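Local coordinates for protein synthesis inhibitor I (Hordeum vulgare, PDB 4FBA), which belongs to the plant ribosome-inactivating proteins, a family of protein synthesis inhibitors, at residues N131-R136 against A198-I203; Q137-A142 against T168-M173. The protein carries 3 engineered substitutions. All coordinates share one frame; numbering follows the deposited sequence.

Interaction 1: N131-R136 against A198-I203. Engineered in segment 198-203: Ala-198 (natural residue Lys), Ala-199 (natural residue Lys).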
ATOM      1  N   ASN A 131       8.593 -15.178  -3.551  1.00 31.03           N
ATOM      2  CA  ASN A 131       8.387 -16.433  -2.830  1.00 29.32           C
ATOM      3  C   ASN A 131       7.116 -16.427  -1.990  1.00 28.97           C
ATOM      4  O   ASN A 131       6.735 -17.449  -1.419  1.00 27.55           O
ATOM      5  CB  ASN A 131       9.589 -16.742  -1.924  1.00 35.76           C
ATOM      6  CG  ASN A 131      10.831 -17.126  -2.706  1.00 42.88           C
ATOM      7  OD1 ASN A 131      10.743 -17.698  -3.793  1.00 41.54           O
ATOM      8  ND2 ASN A 131      12.003 -16.813  -2.152  1.00 50.86           N
ATOM      9  N   VAL A 132       6.465 -15.275  -1.911  1.00 26.21           N
ATOM     10  CA  VAL A 132       5.318 -15.120  -1.030  1.00 22.96           C
ATOM     11  C   VAL A 132       4.044 -15.603  -1.709  1.00 25.64           C
ATOM     12  O   VAL A 132       3.651 -15.079  -2.749  1.00 23.13           O
ATOM     13  CB  VAL A 132       5.137 -13.658  -0.591  1.00 25.70           C
ATOM     14  CG1 VAL A 132       3.962 -13.540   0.370  1.00 24.50           C
ATOM     15  CG2 VAL A 132       6.411 -13.151   0.054  1.00 32.20           C
ATOM     16  N   ALA A 133       3.406 -16.613  -1.123  1.00 22.91           N
ATOM     17  CA  ALA A 133       2.153 -17.125  -1.669  1.00 22.59           C
ATOM     18  C   ALA A 133       1.017 -16.146  -1.427  1.00 26.29           C
ATOM     19  O   ALA A 133       0.765 -15.749  -0.286  1.00 24.71           O
ATOM     20  CB  ALA A 133       1.818 -18.476  -1.056  1.00 26.13           C
ATOM     21  N   LEU A 134       0.324 -15.774  -2.499  1.00 22.99           N
ATOM     22  CA  LEU A 134      -0.815 -14.867  -2.397  1.00 25.61           C
ATOM     23  C   LEU A 134      -2.100 -15.601  -2.749  1.00 25.05           C
ATOM     24  O   LEU A 134      -2.164 -16.316  -3.748  1.00 30.06           O
ATOM     25  CB  LEU A 134      -0.637 -13.690  -3.351  1.00 19.68           C
ATOM     26  CG  LEU A 134       0.698 -12.954  -3.237  1.00 24.67           C
ATOM     27  CD1 LEU A 134       0.783 -11.862  -4.284  1.00 20.29           C
ATOM     28  CD2 LEU A 134       0.863 -12.374  -1.850  1.00 21.30           C
ATOM     29  N   GLY A 135      -3.135 -15.412  -1.945  1.00 21.65           N
ATOM     30  CA  GLY A 135      -4.399 -16.076  -2.194  1.00 21.76           C
ATOM     31  C   GLY A 135      -5.359 -15.857  -1.054  1.00 24.82           C
ATOM     32  O   GLY A 135      -5.003 -15.243  -0.044  1.00 26.35           O
ATOM     33  N   ARG A 136      -6.577 -16.365  -1.210  1.00 24.61           N
ATOM     34  CA  ARG A 136      -7.630 -16.121  -0.232  1.00 25.90           C
ATOM     35  C   ARG A 136      -7.331 -16.752   1.117  1.00 26.78           C
ATOM     36  O   ARG A 136      -7.528 -16.123   2.153  1.00 20.86           O
ATOM     37  CB  ARG A 136      -8.981 -16.615  -0.745  1.00 23.50           C
ATOM     38  CG  ARG A 136     -10.138 -16.169   0.120  1.00 24.53           C
ATOM     39  CD  ARG A 136     -11.431 -16.867  -0.267  1.00 25.06           C
ATOM     40  NE  ARG A 136     -11.899 -16.511  -1.608  1.00 21.49           N
ATOM     41  CZ  ARG A 136     -12.469 -15.353  -1.924  1.00 26.09           C
ATOM     42  NH1 ARG A 136     -12.608 -14.404  -1.008  1.00 23.02           N
ATOM     43  NH2 ARG A 136     -12.883 -15.127  -3.163  1.00 22.95           N
ATOM     44  N   ALA A 198      -9.430 -24.067  -3.854  1.00 21.03           N
ATOM     45  CA  ALA A 198      -8.619 -23.024  -3.225  1.00 25.68           C
ATOM     46  C   ALA A 198      -7.400 -22.788  -4.113  1.00 24.25           C
ATOM     47  O   ALA A 198      -6.850 -23.731  -4.689  1.00 22.76           O
ATOM     48  CB  ALA A 198      -8.200 -23.418  -1.817  1.00 27.54           C
ATOM     49  N   ALA A 199      -6.995 -21.529  -4.231  1.00 21.15           N
ATOM     50  CA  ALA A 199      -5.964 -21.144  -5.194  1.00 22.60           C
ATOM     51  C   ALA A 199      -4.919 -20.239  -4.569  1.00 23.77           C
ATOM     52  O   ALA A 199      -5.212 -19.508  -3.626  1.00 20.28           O
ATOM     53  CB  ALA A 199      -6.607 -20.431  -6.393  1.00 23.32           C
ATOM     54  N   SER A 200      -3.707 -20.277  -5.110  1.00 19.50           N
ATOM     55  CA  SER A 200      -2.691 -19.298  -4.747  1.00 25.06           C
ATOM     56  C   SER A 200      -1.650 -19.177  -5.850  1.00 26.27           C
ATOM     57  O   SER A 200      -1.537 -20.048  -6.728  1.00 23.79           O
ATOM     58  CB  SER A 200      -2.022 -19.654  -3.420  1.00 22.55           C
ATOM     59  OG  SER A 200      -1.122 -20.731  -3.576  1.00 24.80           O
ATOM     60  N   GLY A 201      -0.880 -18.097  -5.804  1.00 20.70           N
ATOM     61  CA  GLY A 201       0.162 -17.882  -6.791  1.00 22.05           C
ATOM     62  C   GLY A 201       1.192 -16.902  -6.278  1.00 24.16           C
ATOM     63  O   GLY A 201       1.007 -16.295  -5.222  1.00 25.62           O
ATOM     64  N   LYS A 202       2.276 -16.739  -7.027  1.00 18.72           N
ATOM     65  CA  LYS A 202       3.356 -15.860  -6.604  1.00 20.14           C
ATOM     66  C   LYS A 202       3.684 -14.899  -7.732  1.00 21.83           C
ATOM     67  O   LYS A 202       3.628 -15.272  -8.911  1.00 18.86           O
ATOM     68  CB  LYS A 202       4.590 -16.698  -6.230  1.00 19.04           C
ATOM     69  CG  LYS A 202       4.331 -17.687  -5.089  1.00 26.23           C
ATOM     70  CD  LYS A 202       5.567 -18.532  -4.744  1.00 30.42           C
ATOM     71  CE  LYS A 202       5.749 -19.705  -5.719  1.00 29.76           C
ATOM     72  NZ  LYS A 202       6.921 -20.569  -5.327  1.00 33.22           N
ATOM     73  N   ILE A 203       4.032 -13.663  -7.380  1.00 20.66           N
ATOM     74  CA  ILE A 203       4.338 -12.653  -8.386  1.00 19.59           C
ATOM     75  C   ILE A 203       5.630 -12.953  -9.128  1.00 18.99           C
ATOM     76  O   ILE A 203       6.548 -13.581  -8.584  1.00 23.28           O
ATOM     77  CB  ILE A 203       4.438 -11.233  -7.771  1.00 18.69           C
ATOM     78  CG1 ILE A 203       5.720 -11.076  -6.942  1.00 21.74           C
ATOM     79  CG2 ILE A 203       3.188 -10.920  -6.959  1.00 23.33           C
ATOM     80  CD1 ILE A 203       5.896  -9.689  -6.354  1.00 21.99           C
TER
HETATM   81  O   HOH W   1       4.675 -13.203  -4.538  1.00 25.71           O
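Leu-134 and Gly-201 face each other as an antiparallel hydrogen-bonded pair, the one bridge between residues 131-136 and 198-203. Leu-134 N donates to Gly-201 O over 2.9 Å, nearly straight at hydrogen (164°), and Gly-201 N returns a bond of 3.0 Å to Leu-134 O. Leu-134 O also receives a CA-H...O contact from Ser-200 CA at 3.2 Å, bent to 126° at hydrogen, so one carbonyl meets two consecutive residues of the partner. Toward the Lys-202 side the direct bonds give way to a water, which donates to Val-132 O at 2.8 Å and accepts from Ile-203 N at 2.9 Å, carrying the pairing on where the backbones no longer bond directly.

Side chains add two patches. Leu-134 crosses Ile-203 at a slant, its CD1 resting on Ile-203 CG2 at 3.7 Å; with chi1 of Ile-203 at 72°, CG1 takes the position between N and the carbonyl carbon while CG2 makes this touch. Lys-202 uses its aliphatic stem instead: CG lies 3.6 Å from Val-132 O, and an extended chi2 carries CD on past CG toward Asn-131 O.

Further out, Val-132 and Leu-134 both rest on Leu-172 of helix 157-179. Gly-135 is the N-cap residue of helix 136-147, and the guanidinium of Arg-136 binds the carbonyls of Val-21, Ala-23 and His-192. Ala-199, an engineered residue, touches His-192. Two opposite-running extended loops, joined by reciprocal backbone bonds and a bridging water, thus form an isolated antiparallel beta bridge beside a helix start, within the predominantly helical part of this ribosome-inactivating protein fold.

Interaction 2: Q137-A142 against T168-M173. With ADE (adenine), chain E.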
ATOM      1  N   GLN A 137      -6.865 -17.997   1.121  1.00 24.54           N
ATOM      2  CA  GLN A 137      -6.548 -18.624   2.401  1.00 27.45           C
ATOM      3  C   GLN A 137      -5.344 -17.948   3.062  1.00 27.94           C
ATOM      4  O   GLN A 137      -5.314 -17.769   4.284  1.00 24.24           O
ATOM      5  CB  GLN A 137      -6.322 -20.130   2.256  1.00 29.17           C
ATOM      6  CG  GLN A 137      -6.418 -20.870   3.587  1.00 28.98           C
ATOM      7  CD  GLN A 137      -7.757 -20.643   4.268  1.00 35.93           C
ATOM      8  OE1 GLN A 137      -8.811 -20.825   3.657  1.00 30.91           O
ATOM      9  NE2 GLN A 137      -7.722 -20.224   5.532  1.00 36.65           N
ATOM     10  N   GLN A 138      -4.355 -17.565   2.256  1.00 23.21           N
ATOM     11  CA  GLN A 138      -3.190 -16.863   2.790  1.00 25.27           C
ATOM     12  C   GLN A 138      -3.601 -15.555   3.451  1.00 26.79           C
ATOM     13  O   GLN A 138      -3.079 -15.193   4.501  1.00 21.58           O
ATOM     14  CB  GLN A 138      -2.149 -16.607   1.697  1.00 27.25           C
ATOM     15  CG  GLN A 138      -1.454 -17.867   1.186  1.00 27.79           C
ATOM     16  CD  GLN A 138      -2.325 -18.698   0.260  1.00 30.80           C
ATOM     17  OE1 GLN A 138      -3.402 -18.269  -0.155  1.00 31.26           O
ATOM     18  NE2 GLN A 138      -1.857 -19.897  -0.077  1.00 35.45           N
ATOM     19  N   LEU A 139      -4.539 -14.847   2.830  1.00 21.72           N
ATOM     20  CA  LEU A 139      -5.074 -13.619   3.407  1.00 24.45           C
ATOM     21  C   LEU A 139      -5.810 -13.879   4.719  1.00 26.98           C
ATOM     22  O   LEU A 139      -5.611 -13.156   5.696  1.00 24.93           O
ATOM     23  CB  LEU A 139      -6.015 -12.925   2.419  1.00 23.79           C
ATOM     24  CG  LEU A 139      -6.827 -11.737   2.936  1.00 25.80           C
ATOM     25  CD1 LEU A 139      -5.926 -10.553   3.255  1.00 27.11           C
ATOM     26  CD2 LEU A 139      -7.899 -11.330   1.919  1.00 26.42           C
ATOM     27  N   ALA A 140      -6.661 -14.901   4.745  1.00 22.34           N
ATOM     28  CA  ALA A 140      -7.420 -15.225   5.955  1.00 24.12           C
ATOM     29  C   ALA A 140      -6.503 -15.627   7.118  1.00 25.75           C
ATOM     30  O   ALA A 140      -6.686 -15.178   8.255  1.00 24.84           O
ATOM     31  CB  ALA A 140      -8.427 -16.324   5.666  1.00 23.42           C
ATOM     32  N   ASP A 141      -5.522 -16.476   6.833  1.00 25.51           N
ATOM     33  CA  ASP A 141      -4.572 -16.913   7.854  1.00 25.43           C
ATOM     34  C   ASP A 141      -3.757 -15.740   8.389  1.00 26.86           C
ATOM     35  O   ASP A 141      -3.463 -15.665   9.582  1.00 26.50           O
ATOM     36  CB  ASP A 141      -3.644 -17.993   7.292  1.00 26.94           C
ATOM     37  CG  ASP A 141      -4.369 -19.298   7.003  1.00 34.27           C
ATOM     38  OD1 ASP A 141      -5.556 -19.424   7.382  1.00 30.41           O
ATOM     39  OD2 ASP A 141      -3.740 -20.203   6.408  1.00 34.33           O
ATOM     40  N   ALA A 142      -3.400 -14.820   7.498  1.00 27.90           N
ATOM     41  CA  ALA A 142      -2.672 -13.617   7.895  1.00 24.79           C
ATOM     42  C   ALA A 142      -3.498 -12.747   8.840  1.00 29.31           C
ATOM     43  O   ALA A 142      -2.996 -12.286   9.879  1.00 24.27           O
ATOM     44  CB  ALA A 142      -2.250 -12.824   6.662  1.00 25.45           C
ATOM     45  N   THR A 168       3.815  -9.536   5.745  1.00 20.66           N
ATOM     46  CA  THR A 168       4.273  -9.527   4.355  1.00 20.43           C
ATOM     47  C   THR A 168       3.117  -9.813   3.396  1.00 23.50           C
ATOM     48  O   THR A 168       2.986  -9.173   2.348  1.00 20.36           O
ATOM     49  CB  THR A 168       5.388 -10.542   4.114  1.00 28.11           C
ATOM     50  OG1 THR A 168       6.482 -10.279   5.012  1.00 23.85           O
ATOM     51  CG2 THR A 168       5.872 -10.455   2.670  1.00 23.00           C
ATOM     52  N   THR A 169       2.278 -10.772   3.774  1.00 21.80           N
ATOM     53  CA  THR A 169       1.111 -11.155   2.976  1.00 22.19           C
ATOM     54  C   THR A 169       0.152  -9.977   2.794  1.00 23.44           C
ATOM     55  O   THR A 169      -0.323  -9.731   1.690  1.00 18.95           O
ATOM     56  CB  THR A 169       0.360 -12.335   3.628  1.00 25.82           C
ATOM     57  OG1 THR A 169       1.218 -13.488   3.672  1.00 22.24           O
ATOM     58  CG2 THR A 169      -0.897 -12.676   2.843  1.00 23.81           C
ATOM     59  N   LEU A 170      -0.126  -9.250   3.878  1.00 21.00           N
ATOM     60  CA  LEU A 170      -1.003  -8.086   3.813  1.00 24.31           C
ATOM     61  C   LEU A 170      -0.403  -6.925   3.019  1.00 24.64           C
ATOM     62  O   LEU A 170      -1.123  -6.217   2.303  1.00 20.32           O
ATOM     63  CB  LEU A 170      -1.380  -7.607   5.218  1.00 18.68           C
ATOM     64  CG  LEU A 170      -2.088  -8.619   6.123  1.00 16.78           C
ATOM     65  CD1 LEU A 170      -2.650  -7.935   7.365  1.00 23.48           C
ATOM     66  CD2 LEU A 170      -3.202  -9.322   5.373  1.00 26.45           C
ATOM     67  N   LEU A 171       0.906  -6.714   3.148  1.00 17.71           N
ATOM     68  CA  LEU A 171       1.566  -5.648   2.396  1.00 19.52           C
ATOM     69  C   LEU A 171       1.348  -5.862   0.900  1.00 20.58           C
ATOM     70  O   LEU A 171       1.012  -4.930   0.171  1.00 18.45           O
ATOM     71  CB  LEU A 171       3.066  -5.627   2.692  1.00 19.57           C
ATOM     72  CG  LEU A 171       3.480  -5.004   4.026  1.00 20.82           C
ATOM     73  CD1 LEU A 171       5.002  -4.960   4.135  1.00 19.36           C
ATOM     74  CD2 LEU A 171       2.898  -3.608   4.167  1.00 18.29           C
ATOM     75  N   LEU A 172       1.531  -7.096   0.445  1.00 20.36           N
ATOM     76  CA  LEU A 172       1.358  -7.377  -0.970  1.00 15.61           C
ATOM     77  C   LEU A 172      -0.109  -7.290  -1.371  1.00 20.24           C
ATOM     78  O   LEU A 172      -0.439  -6.701  -2.403  1.00 17.91           O
ATOM     79  CB  LEU A 172       1.936  -8.748  -1.323  1.00 20.35           C
ATOM     80  CG  LEU A 172       3.450  -8.751  -1.502  1.00 19.87           C
ATOM     81  CD1 LEU A 172       3.994 -10.186  -1.478  1.00 24.37           C
ATOM     82  CD2 LEU A 172       3.814  -8.071  -2.818  1.00 22.75           C
ATOM     83  N   MET A 173      -0.987  -7.870  -0.557  1.00 18.23           N
ATOM     84  CA  MET A 173      -2.401  -7.959  -0.926  1.00 16.56           C
ATOM     85  C   MET A 173      -3.202  -6.686  -0.668  1.00 20.98           C
ATOM     86  O   MET A 173      -4.265  -6.484  -1.263  1.00 20.60           O
ATOM     87  CB  MET A 173      -3.054  -9.171  -0.263  1.00 14.52           C
ATOM     88  CG  MET A 173      -2.496 -10.480  -0.822  1.00 16.26           C
ATOM     89  SD  MET A 173      -3.266 -11.923  -0.081  1.00 20.06           S
ATOM     90  CE  MET A 173      -4.870 -11.932  -0.913  1.00 19.14           C
TER
HETATM   91  N9  ADE E 301       7.086  -1.938   1.589  1.00 23.18           N
HETATM   92  C8  ADE E 301       7.903  -2.513   2.514  1.00 25.35           C
HETATM   93  N7  ADE E 301       7.483  -2.360   3.745  1.00 24.97           N
HETATM   94  C5  ADE E 301       6.298  -1.647   3.628  1.00 21.21           C
HETATM   95  C6  ADE E 301       5.368  -1.164   4.575  1.00 20.82           C
HETATM   96  N6  ADE E 301       5.481  -1.346   5.897  1.00 22.25           N
HETATM   97  N1  ADE E 301       4.302  -0.484   4.102  1.00 16.61           N
HETATM   98  C2  ADE E 301       4.181  -0.301   2.779  1.00 20.89           C
HETATM   99  N3  ADE E 301       4.991  -0.703   1.798  1.00 21.81           N
HETATM  100  C4  ADE E 301       6.044  -1.376   2.296  1.00 19.75           C
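Leu-139 and Leu-170 cross at about a right angle, and only their methyl ends meet: Leu-139 CD1 lies 3.7 Å from Leu-170 CD2. That same CD2 reaches Ala-142 CB at 3.9 Å, so one branch of Leu-170 touches two residues one turn apart on helix 136-147. In Leu-139 a chi1 of 171° puts CG anti to the backbone N, while CB itself meets Met-173. The methionine comes to it at a slant, with Met-173 CE 3.7 Å from Leu-139 CB and SD almost as close; the bend at chi3 (76°) turns the methyl onto that carbon.

Thr-169 points its CB toward the other helix, 4.0 Å from Ala-142 CB. Its methyl CG2, on the far side of CB from the backbone N, faces Gln-138 O at 3.7 Å, and OG1 is hydrogen-bonded to Glu-165 O within its own helix. No hydrogen bond joins the two segments, and the touches among leucine, alanine and methionine side chains make the join largely apolar. The axes of segments 137-142 and 168-173 approach to 9.4 Å.

Beyond the contact, Leu-170 also meets Leu-78 and Leu-80 of strand 78-83. Leu-171 turns to another face of helix 157-179, where its CD2 stands 3.4 Å from N1 of the bound adenine, which Arg-179, Leu-89 and Gly-117 hydrogen-bond. The contact is a largely apolar helix-helix crossing, the axes of 137-142 and 168-173 meeting at a signed angle of -126°; helix 157-179 packs on helix 136-147 through one face and borders the adenine pocket through another.

From the N terminus, residues 131-136 come first, in the loop after helix 119-123, and run directly into 137-142 on helix 136-147. The chain then turns into helix 157-179, whose residues 168-173 close the inner loop, interaction 2. Only after helix 181-188 does it reach 198-203 and close the outer loop, interaction 1, so the contacts are nested, not crossed. Their centres are 9 Å apart and they touch: Ser-200 CB lies 3.4 Å from Gln-138 NE2, and Gly-135 O packs against Met-173 CE. Interaction 1 joins two loops, interaction 2 joins two helices, and these touches link loops to helices.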